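Local coordinates for protein nicotinate-nucleotide--dimethylbenzimidazole phosphoribosyltransferase (Thermus thermophilus HB8, PDB 1WX1) that probably catalyses transfer of the phosphoribosyl group of nicotinate mononucleotide to 5,6-dimethylbenzimidazole, giving alpha-ribazole 5'-phosphate and nicotinate for cobalamin biosynthesis, at residues L181-V186 / A204-L209; A173-L178 / V254-L259; V98-V103 / K115-P120; E137-A142 / E229-A234; E4-A9 / A30-A35. One frame throughout, in Å; residues are numbered along the deposited sequence.

Contact 1. Residues L181-V186 / A204-L209; sequences LPPEAV and AVARAL
P183 packs against V205, A206 and L209. The contact sets the single turn of the short helix 183-186 against one face of the longer helix 195-210, near the surface of this CobT-family alpha/beta enzyme. P182 takes the N-cap position, so P183 is the first residue of its helix. The P183 ring can be followed from CB outward. CB lies 4.0 Å from V205 CG1, with V205 CB just behind it. The next atom, CG, makes the closest contacts of the ring. It lies 3.8 Å from V205 CG1. It also reaches 4.0 Å from A206 CB, and the backbone N of A206 is about as close. P183 CG also meets L209 CD1, at 4.2 Å. V205, A206 and L209, on one face of helix 195-210, all meet this one ring carbon. V205 CG1 is anti to the backbone N (chi1 172°), which places this methyl against the proline. The P183 ring and the V205 side chain cross obliquely. Behind the contact stands helix 167-179. V186 rests there on A172, T175 and A176, and L209 rests on A177. R207 of helix 195-210 bonds through NE to A126 O and so ties the helix to the loop there. The side of A206 is exposed. Just before the short helix, the carbonyl O of L181 touches L209 CD1 at 4.1 Å.

Contact 2. Residues A173-L178 / V254-L259; sequences ALTAAL and VTAGAL
T175 OG1 presses on A256 CB at 3.6 Å and is gripped from outside the two segments. It makes one hydrogen bond with A171 O, a turn earlier in its own helix, and another with Q286 NE2 of helix 281-290. The buried hydroxyl is thereby satisfied. T175 OG1 is anti to the carbonyl carbon (chi1 -63°), which leaves CG2 for the other neighbour. That methyl meets L259 CD1 at 4.0 Å, and the two side chains cross at a slant. The helices 167-179 and 252-264 follow strands 157-163 and 247-249, which are neighbours in the parallel sheet. This sheet has the Rossmann-like strand order 3-2-1-4-5-6. The short helix segments run at 33° to each other, with axes 9.3 Å apart. Two leucines reach across from the first helix. L174 CD2 touches the carbonyl O of A256 at 3.8 Å. L178 CD1 rests on the base of L259, 4.0 Å from its CB and about as far from its carbonyl C. L259 also packs on Q286 and L290 of helix 281-290. Behind L174 and A177 lies helix 218-225, with A222 under L174.

Contact 3. Residues V98-V103 / K115-P120; sequences VLDVGV and KRKVRP
K117 NZ is held between D100 and V103. It forms a salt bridge with D100 OD1 at 2.7 Å, on the syn lone pair of that oxygen. It also donates to V103 O at 2.6 Å, coming in tilted from the carbonyl plane. A third bond goes to G105 O. The K117 chain bends at its last two torsions, chi3 -59° and chi4 -67°, to fold the ammonium back between these oxygens. The other carboxylate oxygen stays within its own segment. D100 OD2 accepts from V103 N at 2.8 Å in a nearly straight bond and, weakly, from G102 N. This is an Asx motif. It fixes the carboxylate where the chain turns a corner at V101, so D100 braces its own turn and the neighbouring segment at once. D100 and K115 form a parallel beta bridge here, where strand 94-100 meets the edge strand 113-115 of the six-stranded sheet. In this bridge R116 N donates to D100 O at 2.9 Å. Beyond it, V118 N donates to V101 O at 2.8 Å. V101 CA makes a CA-H...O contact with R116 O at 3.5 Å, and G102 CA makes another with R119 O. The apolar packing lies outside this polar core. The L99 and R116 side chains cross at about a right angle, with L99 CD1 4.1 Å from R116 CG. The R116 guanidinium continues to E145 in a salt bridge. V101 and R116 also touch A142 of helix 133-152, and V118 leans on R138 of that helix.

Contact 4. Residues E137-A142 / E229-A234; sequences ERALLA and ELVAIA
A139 CB meets V231 CG1 at 4.1 Å, where helix 133-152 crosses helix 228-242. The A139 carbonyl O faces the next residue of the other helix, A232. It lies 3.3 Å from A232 CA in a CA-H...O contact and nearly as close to A232 CB. L140 follows. L140 and A232 have the nearest pair of CA atoms, 4.3 Å apart. The segment axes approach to 6.7 Å and cross at -48°. The small side chains of A139 and A232 are consistent with so close a crossing. L140 CB lies 3.8 Å from V231 CG1. That methyl, anti to its own backbone N, also lies near L140 N. L140 CG is likewise anti to the backbone N (chi1 -178°), and the branch beyond it reaches over the second helix. Its CD1 touches V231 O at 3.5 Å and A234 CB at 3.9 Å. M264 of helix 252-264 covers L140 too. On the other helix A232 sits on A52 of the central strand 47-54, and E229 OE2 bonds to H56 and N167. The segments meet through aliphatic carbons and backbone atoms, with one CA-H...O contact and no hydrogen bond or salt bridge between them, so the fit depends on shape rather than on directed polar bonds.

Contact 5. Residues E4-A9 / A30-A35; sequences EVFAQA and ALRLAA
F6 lies across L31 and A35 in an antiparallel helix pair at the N terminus of the chain. Helices 3-14 and 24-37 follow each other and form a helical hairpin, with their short segments at 143° and the axes 8.2 Å apart. The tight part centres on the F6 ring. CE2 presses on L31 CB at 3.4 Å, and CD1, the ring atom para to CE2, meets A35 CB at the same short distance. The L31 carbonyl O stands over the centre of one ring face, 4.0 Å above its plane. It is also the acceptor for A35 N inside its helix. F6 CG is anti to the backbone N (chi1 -156°), which puts CG beside A35 CB. The F6 side chain crosses that of L31 at about a right angle. Beside the ring, smaller side chains continue the packing. A9 CB packs on A34 CB at 3.8 Å, and V5 CG1 touches A34 O at 3.4 Å. P42 and L322 cover A34 from outside the pair. The looser contact is with R32, where both side chains are partly exposed. F6 CZ also touches L31 CB, but F6 CZ is 4.2 Å from R32 CG, obliquely placed. The R32 chain then leaves the pair. Its guanidinium bonds to L272 O and D270 O and makes a cation-pi contact with F273. Next to the ring, the L31 branch reaches back to the first helix, where L31 CD2 is 3.5 Å from A9 C.

In the fold
From the N terminus, contact 5 comes first. It closes the hairpin of helices 3-14 and 24-37, at least 29 Å from the others between centres. Contact 3 closes next, a short loop joining strand 94-100 to the chain beyond edge strand 113-115. Contact 4 then opens on helix 133-152 and contact 2 on helix 167-179. Contact 1 opens and closes inside both. Contact 4 closes on helix 228-242 and contact 2 on helix 252-264, so these two cross along the chain. In space contact 4 is the middle piece. It touches contact 3 at the sheet edge and contact 2 through A234 and I233. Contact 2 in turn touches contact 1, whose helices lie near the surface.

Contact 1. Residues L181-V186 / A204-L209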
# COMPACT_ATOMS: atom_id res chain seq x y z
N LEU A 181 -27.11 -5.29 13.39
CA LEU A 181 -27.39 -5.41 11.96
C LEU A 181 -28.06 -6.74 11.65
O LEU A 181 -27.98 -7.69 12.42
CB LEU A 181 -26.09 -5.30 11.16
CG LEU A 181 -25.37 -3.96 11.21
CD1 LEU A 181 -24.05 -4.05 10.47
CD2 LEU A 181 -26.26 -2.88 10.60
N PRO A 182 -28.76 -6.82 10.50
CA PRO A 182 -29.44 -8.05 10.09
C PRO A 182 -28.45 -8.96 9.37
O PRO A 182 -27.42 -8.51 8.87
CB PRO A 182 -30.52 -7.52 9.15
CG PRO A 182 -29.78 -6.43 8.43
CD PRO A 182 -29.05 -5.72 9.57
N PRO A 183 -28.75 -10.27 9.31
CA PRO A 183 -27.87 -11.23 8.65
C PRO A 183 -27.50 -10.85 7.21
O PRO A 183 -26.37 -11.06 6.77
CB PRO A 183 -28.67 -12.53 8.71
CG PRO A 183 -29.42 -12.39 9.99
CD PRO A 183 -29.90 -10.95 9.92
N GLU A 184 -28.46 -10.29 6.49
CA GLU A 184 -28.27 -9.89 5.09
C GLU A 184 -27.12 -8.92 4.85
O GLU A 184 -26.41 -9.02 3.85
CB GLU A 184 -29.56 -9.26 4.54
CG GLU A 184 -30.79 -10.15 4.59
CD GLU A 184 -31.16 -10.58 5.99
OE1 GLU A 184 -31.16 -9.72 6.90
OE2 GLU A 184 -31.47 -11.78 6.19
N ALA A 185 -26.94 -7.97 5.76
CA ALA A 185 -25.89 -6.97 5.63
C ALA A 185 -24.48 -7.48 5.94
O ALA A 185 -23.51 -7.07 5.30
CB ALA A 185 -26.21 -5.78 6.52
N VAL A 186 -24.37 -8.38 6.91
CA VAL A 186 -23.06 -8.91 7.32
C VAL A 186 -22.60 -10.20 6.66
O VAL A 186 -21.44 -10.58 6.79
CB VAL A 186 -23.00 -9.11 8.84
CG1 VAL A 186 -23.12 -7.78 9.56
CG2 VAL A 186 -24.12 -10.06 9.28
N ALA A 204 -27.81 -19.35 9.95
CA ALA A 204 -27.00 -19.62 11.13
C ALA A 204 -26.89 -18.36 11.97
O ALA A 204 -27.02 -18.40 13.19
CB ALA A 204 -25.60 -20.11 10.72
N VAL A 205 -26.67 -17.23 11.29
CA VAL A 205 -26.56 -15.95 11.97
C VAL A 205 -27.88 -15.57 12.63
O VAL A 205 -27.91 -15.14 13.78
CB VAL A 205 -26.14 -14.82 10.98
CG1 VAL A 205 -26.22 -13.45 11.67
CG2 VAL A 205 -24.73 -15.08 10.48
N ALA A 206 -28.98 -15.73 11.89
CA ALA A 206 -30.29 -15.39 12.42
C ALA A 206 -30.60 -16.22 13.67
O ALA A 206 -31.16 -15.71 14.64
CB ALA A 206 -31.37 -15.61 11.36
N ARG A 207 -30.23 -17.50 13.64
CA ARG A 207 -30.48 -18.38 14.78
C ARG A 207 -29.72 -17.89 16.00
O ARG A 207 -30.26 -17.83 17.11
CB ARG A 207 -30.05 -19.81 14.45
CG ARG A 207 -30.63 -20.36 13.16
CD ARG A 207 -31.79 -21.29 13.39
NE ARG A 207 -31.37 -22.56 13.97
CZ ARG A 207 -32.15 -23.63 14.08
NH1 ARG A 207 -33.40 -23.58 13.64
NH2 ARG A 207 -31.69 -24.74 14.64
N ALA A 208 -28.45 -17.55 15.81
CA ALA A 208 -27.61 -17.08 16.90
C ALA A 208 -28.17 -15.81 17.53
O ALA A 208 -28.23 -15.68 18.75
CB ALA A 208 -26.18 -16.85 16.40
N LEU A 209 -28.56 -14.86 16.69
CA LEU A 209 -29.11 -13.60 17.17
C LEU A 209 -30.37 -13.84 17.99
O LEU A 209 -30.59 -13.20 19.01
CB LEU A 209 -29.42 -12.67 15.99
CG LEU A 209 -28.21 -12.20 15.17
CD1 LEU A 209 -28.69 -11.38 13.98
CD2 LEU A 209 -27.28 -11.36 16.05

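Contact 2. Residues A173-L178 / V254-L259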
# COMPACT_ATOMS: atom_id res chain seq x y z
N ALA A 173 -21.99 -13.17 12.79
CA ALA A 173 -22.91 -13.23 13.91
C ALA A 173 -22.52 -12.21 14.98
O ALA A 173 -23.36 -11.45 15.48
CB ALA A 173 -22.93 -14.63 14.51
N LEU A 174 -21.23 -12.20 15.32
CA LEU A 174 -20.73 -11.28 16.33
C LEU A 174 -20.89 -9.84 15.88
O LEU A 174 -21.27 -8.97 16.66
CB LEU A 174 -19.25 -11.57 16.62
CG LEU A 174 -18.58 -10.66 17.65
CD1 LEU A 174 -19.34 -10.73 18.97
CD2 LEU A 174 -17.13 -11.09 17.85
N THR A 175 -20.62 -9.58 14.60
CA THR A 175 -20.74 -8.23 14.08
C THR A 175 -22.20 -7.78 14.12
O THR A 175 -22.51 -6.68 14.58
CB THR A 175 -20.22 -8.15 12.64
OG1 THR A 175 -18.82 -8.45 12.63
CG2 THR A 175 -20.43 -6.75 12.07
N ALA A 176 -23.10 -8.64 13.64
CA ALA A 176 -24.52 -8.32 13.64
C ALA A 176 -25.02 -8.06 15.06
O ALA A 176 -25.76 -7.10 15.30
CB ALA A 176 -25.31 -9.47 13.00
N ALA A 177 -24.60 -8.89 16.00
CA ALA A 177 -25.02 -8.75 17.39
C ALA A 177 -24.53 -7.45 18.03
O ALA A 177 -25.30 -6.74 18.68
CB ALA A 177 -24.54 -9.95 18.20
N LEU A 178 -23.25 -7.13 17.83
CA LEU A 178 -22.68 -5.91 18.40
C LEU A 178 -23.18 -4.63 17.75
O LEU A 178 -23.34 -3.62 18.42
CB LEU A 178 -21.15 -5.95 18.30
CG LEU A 178 -20.44 -7.10 19.00
CD1 LEU A 178 -18.93 -6.96 18.82
CD2 LEU A 178 -20.80 -7.09 20.47
N VAL A 254 -11.03 -10.50 11.89
CA VAL A 254 -10.17 -9.73 12.78
C VAL A 254 -10.87 -8.45 13.23
O VAL A 254 -10.81 -8.07 14.40
CB VAL A 254 -8.82 -9.37 12.11
CG1 VAL A 254 -8.09 -8.28 12.91
CG2 VAL A 254 -7.94 -10.63 12.03
N THR A 255 -11.53 -7.78 12.30
CA THR A 255 -12.23 -6.55 12.61
C THR A 255 -13.42 -6.82 13.52
O THR A 255 -13.81 -5.96 14.30
CB THR A 255 -12.65 -5.82 11.32
OG1 THR A 255 -11.47 -5.57 10.54
CG2 THR A 255 -13.30 -4.47 11.64
N ALA A 256 -14.00 -8.01 13.43
CA ALA A 256 -15.12 -8.35 14.31
C ALA A 256 -14.55 -8.41 15.73
O ALA A 256 -15.19 -7.99 16.69
CB ALA A 256 -15.72 -9.71 13.92
N GLY A 257 -13.33 -8.94 15.85
CA GLY A 257 -12.69 -9.01 17.15
C GLY A 257 -12.42 -7.61 17.68
O GLY A 257 -12.58 -7.34 18.87
N ALA A 258 -12.00 -6.71 16.80
CA ALA A 258 -11.73 -5.33 17.20
C ALA A 258 -13.01 -4.63 17.68
O ALA A 258 -12.97 -3.82 18.61
CB ALA A 258 -11.12 -4.56 16.04
N LEU A 259 -14.14 -4.94 17.04
CA LEU A 259 -15.41 -4.34 17.43
C LEU A 259 -15.75 -4.74 18.86
O LEU A 259 -16.26 -3.93 19.65
CB LEU A 259 -16.54 -4.79 16.49
CG LEU A 259 -16.55 -4.18 15.09
CD1 LEU A 259 -17.67 -4.80 14.27
CD2 LEU A 259 -16.74 -2.67 15.19

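Contact 3. Residues V98-V103 / K115-P120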
# COMPACT_ATOMS: atom_id res chain seq x y z
N VAL A 98 1.85 -17.03 16.77
CA VAL A 98 0.63 -17.79 16.58
C VAL A 98 0.07 -18.15 17.96
O VAL A 98 0.81 -18.51 18.86
CB VAL A 98 0.89 -19.09 15.79
CG1 VAL A 98 -0.43 -19.84 15.57
CG2 VAL A 98 1.53 -18.76 14.44
N LEU A 99 -1.25 -18.03 18.10
CA LEU A 99 -1.90 -18.33 19.36
C LEU A 99 -3.01 -19.35 19.14
O LEU A 99 -3.94 -19.10 18.37
CB LEU A 99 -2.50 -17.05 19.97
CG LEU A 99 -3.49 -17.21 21.12
CD1 LEU A 99 -2.77 -17.73 22.36
CD2 LEU A 99 -4.15 -15.86 21.43
N ASP A 100 -2.90 -20.50 19.79
CA ASP A 100 -3.93 -21.52 19.68
C ASP A 100 -4.86 -21.37 20.88
O ASP A 100 -4.45 -21.63 22.01
CB ASP A 100 -3.33 -22.93 19.69
CG ASP A 100 -4.40 -24.03 19.84
OD1 ASP A 100 -4.04 -25.17 20.20
OD2 ASP A 100 -5.59 -23.75 19.59
N VAL A 101 -6.09 -20.93 20.65
CA VAL A 101 -7.05 -20.81 21.74
C VAL A 101 -8.17 -21.82 21.55
O VAL A 101 -9.06 -21.91 22.40
CB VAL A 101 -7.68 -19.39 21.84
CG1 VAL A 101 -6.72 -18.44 22.53
CG2 VAL A 101 -8.09 -18.88 20.46
N GLY A 102 -8.14 -22.59 20.46
CA GLY A 102 -9.21 -23.55 20.26
C GLY A 102 -9.18 -24.42 19.01
O GLY A 102 -10.23 -24.77 18.47
N VAL A 103 -7.99 -24.77 18.55
CA VAL A 103 -7.87 -25.60 17.37
C VAL A 103 -8.12 -27.07 17.75
O VAL A 103 -7.74 -27.50 18.84
CB VAL A 103 -6.45 -25.49 16.76
CG1 VAL A 103 -6.27 -26.52 15.66
CG2 VAL A 103 -6.23 -24.07 16.19
N LYS A 115 0.49 -21.88 23.21
CA LYS A 115 -0.55 -22.90 23.33
C LYS A 115 -1.46 -22.63 24.51
O LYS A 115 -1.08 -22.84 25.66
CB LYS A 115 0.10 -24.29 23.43
CG LYS A 115 0.97 -24.61 22.22
CD LYS A 115 1.15 -26.10 21.98
CE LYS A 115 1.87 -26.80 23.11
NZ LYS A 115 2.12 -28.23 22.76
N ARG A 116 -2.66 -22.13 24.22
CA ARG A 116 -3.64 -21.80 25.25
C ARG A 116 -5.03 -22.29 24.85
O ARG A 116 -6.02 -21.58 25.00
CB ARG A 116 -3.68 -20.28 25.46
CG ARG A 116 -2.35 -19.70 25.92
CD ARG A 116 -2.09 -20.00 27.39
NE ARG A 116 -0.82 -19.44 27.86
CZ ARG A 116 0.39 -19.92 27.56
NH1 ARG A 116 0.51 -21.00 26.79
NH2 ARG A 116 1.47 -19.33 28.04
N LYS A 117 -5.09 -23.51 24.33
CA LYS A 117 -6.35 -24.10 23.88
C LYS A 117 -7.39 -24.08 25.00
O LYS A 117 -7.19 -24.69 26.05
CB LYS A 117 -6.10 -25.53 23.40
CG LYS A 117 -7.19 -26.08 22.49
CD LYS A 117 -7.02 -27.58 22.23
CE LYS A 117 -5.67 -27.92 21.59
NZ LYS A 117 -5.53 -27.39 20.20
N VAL A 118 -8.48 -23.36 24.77
CA VAL A 118 -9.57 -23.26 25.74
C VAL A 118 -10.45 -24.51 25.66
O VAL A 118 -10.86 -25.07 26.67
CB VAL A 118 -10.42 -22.00 25.45
CG1 VAL A 118 -11.64 -21.96 26.38
CG2 VAL A 118 -9.57 -20.75 25.64
N ARG A 119 -10.72 -24.93 24.43
CA ARG A 119 -11.51 -26.12 24.15
C ARG A 119 -11.26 -26.46 22.69
O ARG A 119 -10.78 -25.62 21.93
CB ARG A 119 -13.00 -25.85 24.39
CG ARG A 119 -13.53 -24.58 23.74
CD ARG A 119 -15.02 -24.39 24.04
NE ARG A 119 -15.84 -25.37 23.33
CZ ARG A 119 -17.11 -25.64 23.62
NH1 ARG A 119 -17.72 -25.00 24.62
NH2 ARG A 119 -17.78 -26.53 22.90
N PRO A 120 -11.57 -27.70 22.28
CA PRO A 120 -11.36 -28.11 20.89
C PRO A 120 -12.44 -27.54 19.98
O PRO A 120 -13.35 -28.25 19.55
CB PRO A 120 -11.41 -29.64 20.98
CG PRO A 120 -12.43 -29.86 22.05
CD PRO A 120 -12.03 -28.83 23.10

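Contact 4. Residues E137-A142 / E229-A234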
# COMPACT_ATOMS: atom_id res chain seq x y z
N GLU A 137 -13.69 -15.71 28.49
CA GLU A 137 -12.74 -14.95 29.31
C GLU A 137 -11.33 -15.52 29.15
O GLU A 137 -10.36 -14.78 29.01
CB GLU A 137 -13.14 -14.98 30.79
CG GLU A 137 -12.10 -14.36 31.74
CD GLU A 137 -11.90 -12.85 31.56
OE1 GLU A 137 -10.96 -12.31 32.19
OE2 GLU A 137 -12.67 -12.21 30.82
N ARG A 138 -11.20 -16.85 29.16
CA ARG A 138 -9.88 -17.45 29.01
C ARG A 138 -9.29 -17.13 27.64
O ARG A 138 -8.09 -16.89 27.51
CB ARG A 138 -9.95 -18.96 29.22
CG ARG A 138 -9.99 -19.36 30.70
CD ARG A 138 -9.85 -20.86 30.88
NE ARG A 138 -11.12 -21.54 30.66
CZ ARG A 138 -11.24 -22.77 30.18
NH1 ARG A 138 -10.16 -23.48 29.86
NH2 ARG A 138 -12.45 -23.31 30.03
N ALA A 139 -10.14 -17.12 26.61
CA ALA A 139 -9.67 -16.80 25.26
C ALA A 139 -9.20 -15.35 25.19
O ALA A 139 -8.17 -15.04 24.58
CB ALA A 139 -10.79 -17.04 24.24
N LEU A 140 -9.97 -14.45 25.82
CA LEU A 140 -9.63 -13.04 25.84
C LEU A 140 -8.27 -12.83 26.50
O LEU A 140 -7.43 -12.09 25.98
CB LEU A 140 -10.68 -12.26 26.63
CG LEU A 140 -10.50 -10.74 26.70
CD1 LEU A 140 -11.08 -10.11 25.45
CD2 LEU A 140 -11.22 -10.20 27.93
N LEU A 141 -8.06 -13.48 27.64
CA LEU A 141 -6.81 -13.38 28.38
C LEU A 141 -5.63 -13.97 27.62
O LEU A 141 -4.51 -13.47 27.73
CB LEU A 141 -6.93 -14.07 29.74
CG LEU A 141 -7.98 -13.45 30.68
CD1 LEU A 141 -8.11 -14.30 31.94
CD2 LEU A 141 -7.58 -12.02 31.02
N ALA A 142 -5.87 -15.04 26.87
CA ALA A 142 -4.82 -15.66 26.07
C ALA A 142 -4.38 -14.66 25.01
O ALA A 142 -3.20 -14.59 24.65
CB ALA A 142 -5.34 -16.95 25.41
N GLU A 229 -11.14 -17.50 18.73
CA GLU A 229 -10.06 -16.66 18.23
C GLU A 229 -10.54 -15.22 18.05
O GLU A 229 -9.74 -14.29 18.09
CB GLU A 229 -9.50 -17.22 16.90
CG GLU A 229 -10.29 -16.86 15.65
CD GLU A 229 -11.43 -17.81 15.37
OE1 GLU A 229 -12.08 -18.26 16.34
OE2 GLU A 229 -11.68 -18.10 14.18
N LEU A 230 -11.84 -15.03 17.85
CA LEU A 230 -12.37 -13.68 17.69
C LEU A 230 -12.28 -12.95 19.04
O LEU A 230 -11.97 -11.76 19.11
CB LEU A 230 -13.83 -13.71 17.20
CG LEU A 230 -14.10 -14.46 15.89
CD1 LEU A 230 -15.55 -14.24 15.46
CD2 LEU A 230 -13.16 -13.96 14.79
N VAL A 231 -12.57 -13.68 20.12
CA VAL A 231 -12.50 -13.12 21.46
C VAL A 231 -11.02 -12.89 21.81
O VAL A 231 -10.68 -11.89 22.44
CB VAL A 231 -13.14 -14.08 22.48
CG1 VAL A 231 -12.96 -13.54 23.90
CG2 VAL A 231 -14.61 -14.26 22.16
N ALA A 232 -10.16 -13.82 21.40
CA ALA A 232 -8.73 -13.68 21.66
C ALA A 232 -8.21 -12.44 20.93
O ALA A 232 -7.35 -11.71 21.44
CB ALA A 232 -7.98 -14.92 21.17
N ILE A 233 -8.75 -12.19 19.74
CA ILE A 233 -8.34 -11.03 18.96
C ILE A 233 -8.70 -9.75 19.70
O ILE A 233 -7.95 -8.78 19.68
CB ILE A 233 -8.96 -11.09 17.54
CG1 ILE A 233 -8.17 -12.13 16.73
CG2 ILE A 233 -8.92 -9.72 16.87
CD1 ILE A 233 -8.83 -12.56 15.43
N ALA A 234 -9.85 -9.74 20.37
CA ALA A 234 -10.25 -8.58 21.15
C ALA A 234 -9.20 -8.37 22.25
O ALA A 234 -8.83 -7.23 22.57
CB ALA A 234 -11.62 -8.81 21.78

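Contact 5. Residues E4-A9 / A30-A35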
# COMPACT_ATOMS: atom_id res chain seq x y z
N GLU A 4 -2.67 18.01 22.38
CA GLU A 4 -1.71 19.09 22.19
C GLU A 4 -0.73 18.72 21.08
O GLU A 4 -0.43 19.55 20.21
CB GLU A 4 -0.95 19.34 23.50
CG GLU A 4 -0.07 20.58 23.47
CD GLU A 4 0.58 20.87 24.81
OE1 GLU A 4 1.25 21.92 24.93
OE2 GLU A 4 0.41 20.06 25.74
N VAL A 5 -0.24 17.49 21.10
CA VAL A 5 0.69 17.02 20.08
C VAL A 5 -0.02 16.93 18.73
O VAL A 5 0.54 17.30 17.70
CB VAL A 5 1.26 15.63 20.45
CG1 VAL A 5 2.07 15.07 19.29
CG2 VAL A 5 2.13 15.74 21.69
N PHE A 6 -1.25 16.44 18.74
CA PHE A 6 -2.02 16.32 17.51
C PHE A 6 -2.11 17.70 16.85
O PHE A 6 -1.95 17.84 15.63
CB PHE A 6 -3.42 15.78 17.81
CG PHE A 6 -4.09 15.10 16.65
CD1 PHE A 6 -4.81 13.92 16.84
CD2 PHE A 6 -4.00 15.62 15.36
CE1 PHE A 6 -5.44 13.28 15.77
CE2 PHE A 6 -4.63 14.98 14.28
CZ PHE A 6 -5.34 13.81 14.49
N ALA A 7 -2.35 18.73 17.66
CA ALA A 7 -2.45 20.10 17.16
C ALA A 7 -1.11 20.60 16.62
O ALA A 7 -1.04 21.20 15.55
CB ALA A 7 -2.94 21.02 18.27
N GLN A 8 -0.04 20.35 17.38
CA GLN A 8 1.30 20.77 16.99
C GLN A 8 1.75 20.07 15.72
O GLN A 8 2.39 20.67 14.86
CB GLN A 8 2.29 20.47 18.12
CG GLN A 8 2.00 21.22 19.41
N ALA A 9 1.41 18.79 15.60
CA ALA A 9 1.77 18.01 14.43
C ALA A 9 1.02 18.54 13.22
O ALA A 9 1.56 18.61 12.11
CB ALA A 9 1.44 16.54 14.65
N ALA A 30 -0.24 10.15 9.71
CA ALA A 30 0.92 10.70 10.41
C ALA A 30 0.50 11.46 11.67
O ALA A 30 1.09 11.30 12.74
CB ALA A 30 1.70 11.64 9.48
N LEU A 31 -0.52 12.30 11.54
CA LEU A 31 -1.00 13.08 12.67
C LEU A 31 -1.51 12.19 13.80
O LEU A 31 -1.28 12.47 14.97
CB LEU A 31 -2.11 14.03 12.23
CG LEU A 31 -1.73 15.03 11.14
CD1 LEU A 31 -2.95 15.86 10.76
CD2 LEU A 31 -0.60 15.93 11.64
N ARG A 32 -2.22 11.13 13.44
CA ARG A 32 -2.73 10.22 14.46
C ARG A 32 -1.58 9.52 15.16
O ARG A 32 -1.58 9.38 16.39
CB ARG A 32 -3.68 9.20 13.83
CG ARG A 32 -4.95 9.80 13.25
CD ARG A 32 -5.91 8.71 12.77
NE ARG A 32 -6.30 7.83 13.86
CZ ARG A 32 -6.70 6.58 13.71
NH1 ARG A 32 -6.78 6.04 12.49
NH2 ARG A 32 -7.02 5.85 14.78
N LEU A 33 -0.59 9.09 14.39
CA LEU A 33 0.58 8.42 14.96
C LEU A 33 1.30 9.34 15.94
O LEU A 33 1.71 8.93 17.03
CB LEU A 33 1.53 7.97 13.85
CG LEU A 33 0.96 6.85 12.96
CD1 LEU A 33 1.89 6.58 11.79
CD2 LEU A 33 0.78 5.59 13.82
N ALA A 34 1.47 10.60 15.55
CA ALA A 34 2.13 11.58 16.41
C ALA A 34 1.38 11.73 17.72
O ALA A 34 1.98 11.74 18.79
CB ALA A 34 2.23 12.93 15.70
N ALA A 35 0.06 11.86 17.63
CA ALA A 35 -0.77 12.02 18.82
C ALA A 35 -0.72 10.79 19.72
O ALA A 35 -0.70 10.91 20.94
CB ALA A 35 -2.21 12.31 18.41